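Local coordinates for protein hypoxanthine-guanine phosphoribosyltransferase (Thermus thermophilus, PDB 3ACD) that probably catalyses the magnesium-dependent transfer of a phosphoribosyl group from 5-phospho-alpha-D-ribose 1-diphosphate to hypoxanthine or guanine, giving IMP or GMP in purine salvage, at residues 44-56 against 158-170. Numbering follows the deposited sequence.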
loop_
_atom_site.group_PDB
_atom_site.type_symbol
_atom_site.label_atom_id
_atom_site.label_comp_id
_atom_site.label_asym_id
_atom_site.label_seq_id
_atom_site.Cartn_x
_atom_site.Cartn_y
_atom_site.Cartn_z
ATOM N N VAL A 44 -8.603 -2.738 1.882
ATOM C CA VAL A 44 -9.523 -2.708 0.755
ATOM C C VAL A 44 -8.899 -1.861 -0.352
ATOM O O VAL A 44 -8.842 -0.633 -0.261
ATOM C CB VAL A 44 -10.898 -2.114 1.154
ATOM C CG1 VAL A 44 -11.813 -2.042 -0.065
ATOM C CG2 VAL A 44 -11.544 -2.978 2.233
ATOM N N LEU A 45 -8.414 -2.532 -1.393
ATOM C CA LEU A 45 -7.783 -1.863 -2.532
ATOM C C LEU A 45 -8.841 -1.225 -3.431
ATOM O O LEU A 45 -9.986 -1.671 -3.446
ATOM C CB LEU A 45 -6.965 -2.877 -3.339
ATOM C CG LEU A 45 -5.732 -3.459 -2.647
ATOM C CD1 LEU A 45 -5.142 -4.579 -3.492
ATOM C CD2 LEU A 45 -4.711 -2.353 -2.427
ATOM N N ASN A 46 -8.468 -0.204 -4.201
ATOM C CA ASN A 46 -7.107 0.340 -4.247
ATOM C C ASN A 46 -6.913 1.527 -3.306
ATOM O O ASN A 46 -5.803 1.783 -2.838
ATOM C CB ASN A 46 -6.783 0.831 -5.666
ATOM C CG ASN A 46 -6.660 -0.293 -6.676
ATOM O OD1 ASN A 46 -6.633 -0.050 -7.884
ATOM N ND2 ASN A 46 -6.570 -1.521 -6.196
ATOM N N GLY A 47 -7.998 2.247 -3.044
ATOM C CA GLY A 47 -7.943 3.449 -2.224
ATOM C C GLY A 47 -7.316 3.479 -0.840
ATOM O O GLY A 47 -6.781 4.511 -0.435
ATOM N N ALA A 48 -7.365 2.376 -0.107
ATOM C CA ALA A 48 -6.823 2.371 1.248
ATOM C C ALA A 48 -5.360 1.975 1.407
ATOM O O ALA A 48 -4.862 1.930 2.529
ATOM C CB ALA A 48 -7.688 1.469 2.132
ATOM N N PHE A 49 -4.650 1.726 0.312
ATOM C CA PHE A 49 -3.276 1.260 0.464
ATOM C C PHE A 49 -2.277 2.187 1.158
ATOM O O PHE A 49 -1.361 1.700 1.823
ATOM C CB PHE A 49 -2.732 0.756 -0.888
ATOM C CG PHE A 49 -2.018 1.794 -1.704
ATOM C CD1 PHE A 49 -0.627 1.865 -1.690
ATOM C CD2 PHE A 49 -2.726 2.658 -2.532
ATOM C CE1 PHE A 49 0.051 2.779 -2.497
ATOM C CE2 PHE A 49 -2.054 3.583 -3.347
ATOM C CZ PHE A 49 -0.664 3.637 -3.328
ATOM N N ILE A 50 -2.445 3.503 1.035
ATOM C CA ILE A 50 -1.524 4.425 1.697
ATOM C C ILE A 50 -1.891 4.532 3.179
ATOM O O ILE A 50 -1.016 4.522 4.052
ATOM C CB ILE A 50 -1.526 5.814 0.994
ATOM C CG1 ILE A 50 -0.977 5.644 -0.431
ATOM C CG2 ILE A 50 -0.675 6.812 1.778
ATOM C CD1 ILE A 50 -0.713 6.936 -1.195
ATOM N N PHE A 51 -3.187 4.624 3.463
ATOM C CA PHE A 51 -3.675 4.670 4.839
ATOM C C PHE A 51 -3.171 3.398 5.532
ATOM O O PHE A 51 -2.668 3.436 6.657
ATOM C CB PHE A 51 -5.207 4.714 4.828
ATOM C CG PHE A 51 -5.846 4.582 6.187
ATOM C CD1 PHE A 51 -5.364 5.291 7.282
ATOM C CD2 PHE A 51 -6.983 3.791 6.353
ATOM C CE1 PHE A 51 -6.006 5.218 8.524
ATOM C CE2 PHE A 51 -7.632 3.712 7.589
ATOM C CZ PHE A 51 -7.141 4.431 8.676
ATOM N N MET A 52 -3.298 2.269 4.841
ATOM C CA MET A 52 -2.840 0.984 5.368
ATOM C C MET A 52 -1.336 1.017 5.665
ATOM O O MET A 52 -0.896 0.632 6.753
ATOM C CB MET A 52 -3.133 -0.123 4.349
ATOM C CG MET A 52 -2.646 -1.506 4.762
ATOM S SD MET A 52 -3.757 -2.364 5.899
ATOM C CE MET A 52 -3.163 -4.070 5.703
ATOM N N ALA A 53 -0.547 1.473 4.694
ATOM C CA ALA A 53 0.904 1.540 4.859
ATOM C C ALA A 53 1.317 2.365 6.076
ATOM O O ALA A 53 2.207 1.967 6.828
ATOM C CB ALA A 53 1.553 2.116 3.596
ATOM N N ASP A 54 0.674 3.510 6.276
ATOM C CA ASP A 54 1.014 4.357 7.418
ATOM C C ASP A 54 0.467 3.803 8.730
ATOM O O ASP A 54 1.146 3.836 9.757
ATOM C CB ASP A 54 0.484 5.778 7.206
ATOM C CG ASP A 54 1.186 6.501 6.075
ATOM O OD1 ASP A 54 2.160 5.946 5.524
ATOM O OD2 ASP A 54 0.766 7.626 5.736
ATOM N N LEU A 55 -0.756 3.285 8.688
ATOM C CA LEU A 55 -1.398 2.734 9.877
ATOM C C LEU A 55 -0.657 1.543 10.490
ATOM O O LEU A 55 -0.415 1.521 11.698
ATOM C CB LEU A 55 -2.843 2.317 9.559
ATOM C CG LEU A 55 -3.656 1.754 10.734
ATOM C CD1 LEU A 55 -3.843 2.833 11.785
ATOM C CD2 LEU A 55 -5.014 1.254 10.252
ATOM N N VAL A 56 -0.293 0.552 9.676
ATOM C CA VAL A 56 0.387 -0.616 10.224
ATOM C C VAL A 56 1.722 -0.268 10.876
ATOM O O VAL A 56 2.107 -0.880 11.874
ATOM C CB VAL A 56 0.589 -1.731 9.156
ATOM C CG1 VAL A 56 -0.770 -2.176 8.620
ATOM C CG2 VAL A 56 1.492 -1.248 8.025
ATOM N N GLY A 158 -6.701 12.042 -3.174
ATOM C CA GLY A 158 -5.357 12.192 -2.648
ATOM C C GLY A 158 -5.135 11.142 -1.573
ATOM O O GLY A 158 -6.083 10.483 -1.145
ATOM N N TYR A 159 -3.887 10.970 -1.145
ATOM C CA TYR A 159 -3.551 10.003 -0.100
ATOM C C TYR A 159 -4.166 8.628 -0.406
ATOM O O TYR A 159 -4.780 8.002 0.462
ATOM C CB TYR A 159 -4.054 10.522 1.259
ATOM C CG TYR A 159 -3.471 9.818 2.472
ATOM C CD1 TYR A 159 -2.175 10.102 2.922
ATOM C CD2 TYR A 159 -4.210 8.861 3.165
ATOM C CE1 TYR A 159 -1.638 9.446 4.040
ATOM C CE2 TYR A 159 -3.686 8.202 4.272
ATOM C CZ TYR A 159 -2.402 8.495 4.706
ATOM O OH TYR A 159 -1.892 7.819 5.794
ATOM N N GLY A 160 -4.006 8.171 -1.645
ATOM C CA GLY A 160 -4.538 6.874 -2.033
ATOM C C GLY A 160 -5.858 6.914 -2.784
ATOM O O GLY A 160 -6.131 6.049 -3.621
ATOM N N LEU A 161 -6.682 7.916 -2.487
ATOM C CA LEU A 161 -7.979 8.052 -3.138
ATOM C C LEU A 161 -7.803 8.729 -4.490
ATOM O O LEU A 161 -7.058 9.699 -4.622
ATOM C CB LEU A 161 -8.940 8.853 -2.252
ATOM C CG LEU A 161 -9.424 8.154 -0.970
ATOM C CD1 LEU A 161 -8.254 7.912 -0.032
ATOM C CD2 LEU A 161 -10.476 9.017 -0.278
ATOM N N ASP A 162 -8.504 8.216 -5.494
ATOM C CA ASP A 162 -8.381 8.738 -6.846
ATOM C C ASP A 162 -9.470 9.671 -7.338
ATOM O O ASP A 162 -10.550 9.791 -6.755
ATOM C CB ASP A 162 -8.303 7.577 -7.835
ATOM C CG ASP A 162 -9.646 6.887 -8.013
ATOM O OD1 ASP A 162 -10.189 6.382 -7.012
ATOM O OD2 ASP A 162 -10.161 6.859 -9.149
ATOM N N ARG A 163 -9.142 10.321 -8.446
ATOM C CA ARG A 163 -10.031 11.211 -9.167
ATOM C C ARG A 163 -9.811 10.703 -10.590
ATOM O O ARG A 163 -8.861 11.099 -11.263
ATOM C CB ARG A 163 -9.578 12.668 -9.027
ATOM C CG ARG A 163 -10.458 13.649 -9.774
ATOM C CD ARG A 163 -10.182 15.092 -9.376
ATOM N NE ARG A 163 -8.785 15.472 -9.566
ATOM C CZ ARG A 163 -8.365 16.730 -9.673
ATOM N NH1 ARG A 163 -9.239 17.729 -9.615
ATOM N NH2 ARG A 163 -7.077 16.993 -9.835
ATOM N N ALA A 164 -10.670 9.785 -11.024
ATOM C CA ALA A 164 -10.551 9.186 -12.353
ATOM C C ALA A 164 -9.185 8.506 -12.498
ATOM O O ALA A 164 -8.499 8.669 -13.508
ATOM C CB ALA A 164 -10.733 10.249 -13.435
ATOM N N GLN A 165 -8.805 7.752 -11.467
ATOM C CA GLN A 165 -7.542 7.011 -11.422
ATOM C C GLN A 165 -6.293 7.847 -11.130
ATOM O O GLN A 165 -5.238 7.298 -10.812
ATOM C CB GLN A 165 -7.343 6.225 -12.723
ATOM C CG GLN A 165 -8.363 5.111 -12.937
ATOM C CD GLN A 165 -8.413 4.123 -11.777
ATOM O OE1 GLN A 165 -7.404 3.865 -11.117
ATOM N NE2 GLN A 165 -9.588 3.555 -11.537
ATOM N N PHE A 166 -6.409 9.165 -11.236
ATOM C CA PHE A 166 -5.280 10.056 -10.966
ATOM C C PHE A 166 -5.330 10.600 -9.538
ATOM O O PHE A 166 -6.294 10.377 -8.805
ATOM C CB PHE A 166 -5.296 11.248 -11.937
ATOM C CG PHE A 166 -4.880 10.907 -13.340
ATOM C CD1 PHE A 166 -3.542 10.958 -13.717
ATOM C CD2 PHE A 166 -5.832 10.548 -14.292
ATOM C CE1 PHE A 166 -3.154 10.659 -15.024
ATOM C CE2 PHE A 166 -5.454 10.248 -15.603
ATOM C CZ PHE A 166 -4.112 10.304 -15.970
ATOM N N ASP A 167 -4.266 11.301 -9.157
ATOM C CA ASP A 167 -4.142 11.948 -7.855
ATOM C C ASP A 167 -4.061 11.096 -6.588
ATOM O O ASP A 167 -4.183 11.631 -5.486
ATOM C CB ASP A 167 -5.258 12.986 -7.690
ATOM C CG ASP A 167 -5.236 14.042 -8.778
ATOM O OD1 ASP A 167 -4.152 14.602 -9.037
ATOM O OD2 ASP A 167 -6.302 14.317 -9.368
ATOM N N ARG A 168 -3.859 9.788 -6.724
ATOM C CA ARG A 168 -3.734 8.939 -5.541
ATOM C C ARG A 168 -2.412 9.277 -4.844
ATOM O O ARG A 168 -2.250 9.023 -3.653
ATOM C CB ARG A 168 -3.703 7.452 -5.921
ATOM C CG ARG A 168 -4.982 6.874 -6.526
ATOM C CD ARG A 168 -4.793 5.369 -6.749
ATOM N NE ARG A 168 -5.856 4.756 -7.542
ATOM C CZ ARG A 168 -7.066 4.447 -7.086
ATOM N NH1 ARG A 168 -7.392 4.689 -5.822
ATOM N NH2 ARG A 168 -7.952 3.890 -7.903
ATOM N N ASN A 169 -1.476 9.860 -5.593
ATOM C CA ASN A 169 -0.159 10.187 -5.054
ATOM C C ASN A 169 -0.024 11.481 -4.251
ATOM O O ASN A 169 1.043 11.758 -3.710
ATOM C CB ASN A 169 0.885 10.151 -6.185
ATOM C CG ASN A 169 0.566 11.112 -7.321
ATOM O OD1 ASN A 169 -0.585 11.245 -7.738
ATOM N ND2 ASN A 169 1.594 11.764 -7.845
ATOM N N LEU A 170 -1.089 12.271 -4.163
ATOM C CA LEU A 170 -1.033 13.500 -3.372
ATOM C C LEU A 170 -0.838 13.082 -1.913
ATOM O O LEU A 170 -1.533 12.195 -1.417
ATOM C CB LEU A 170 -2.332 14.306 -3.525
ATOM C CG LEU A 170 -2.419 15.334 -4.662
ATOM C CD1 LEU A 170 -1.939 14.739 -5.972
ATOM C CD2 LEU A 170 -3.859 15.826 -4.780
HETATM O O HOH W 1 -4.957 5.269 1.292
#
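A non-proline cis peptide between Leu45 and Asn46 turns the chain so that Gly47 lies against Gly160, with Gly47 CA 3.5 Å from Gly160 O in a CA-H...O contact. In this type I phosphoribosyltransferase fold, the turn joins strand 40-45 to helix 49-56, a position where hypoxanthine-guanine enzymes commonly carry the cis-peptide loop that receives pyrophosphate. Its partner, 158-170, includes Leu161, whose side chain approaches the bound IMP, and Asp162, a GMP-binding residue in another structure of this protein. A CB at Gly160 would run into Gly47 O, and at these backbone angles also into the carbonyl oxygen of Tyr159. One water ties the backbones together, donating to Gly47 O (2.6 Å) and Tyr159 O (2.9 Å) while accepting from Phe51 N.

With CG anti to the backbone N (chi1 -165°), the Tyr159 ring extends past Ile50 and Phe51 to bring its hydroxyl to Asp54. Ile50 CG2 sits over one ring face in a CH-pi contact, 3.7 Å from the centroid, and Phe51 CB meets Tyr159 CE2. Tyr159 OH donates to Asp54 OD2 (2.7 Å), meeting it on the anti side but 35° out of the carboxylate plane. Asp54 OD2 also pairs with Arg57 of the second subunit at the dimer interface. A phenylalanine in place of Tyr159 would probably cost Asp54 OD2 its hydroxyl donor, leaving that oxygen to the arginine of the second subunit.

Ile50 CD1 reaches Gly160 N and Arg168 O. The Arg168 guanidinium is sandwiched between Asn46 CB and Asp162 CB on opposite faces, and its NH1 donates in plane to Gly160 O at 2.9 Å.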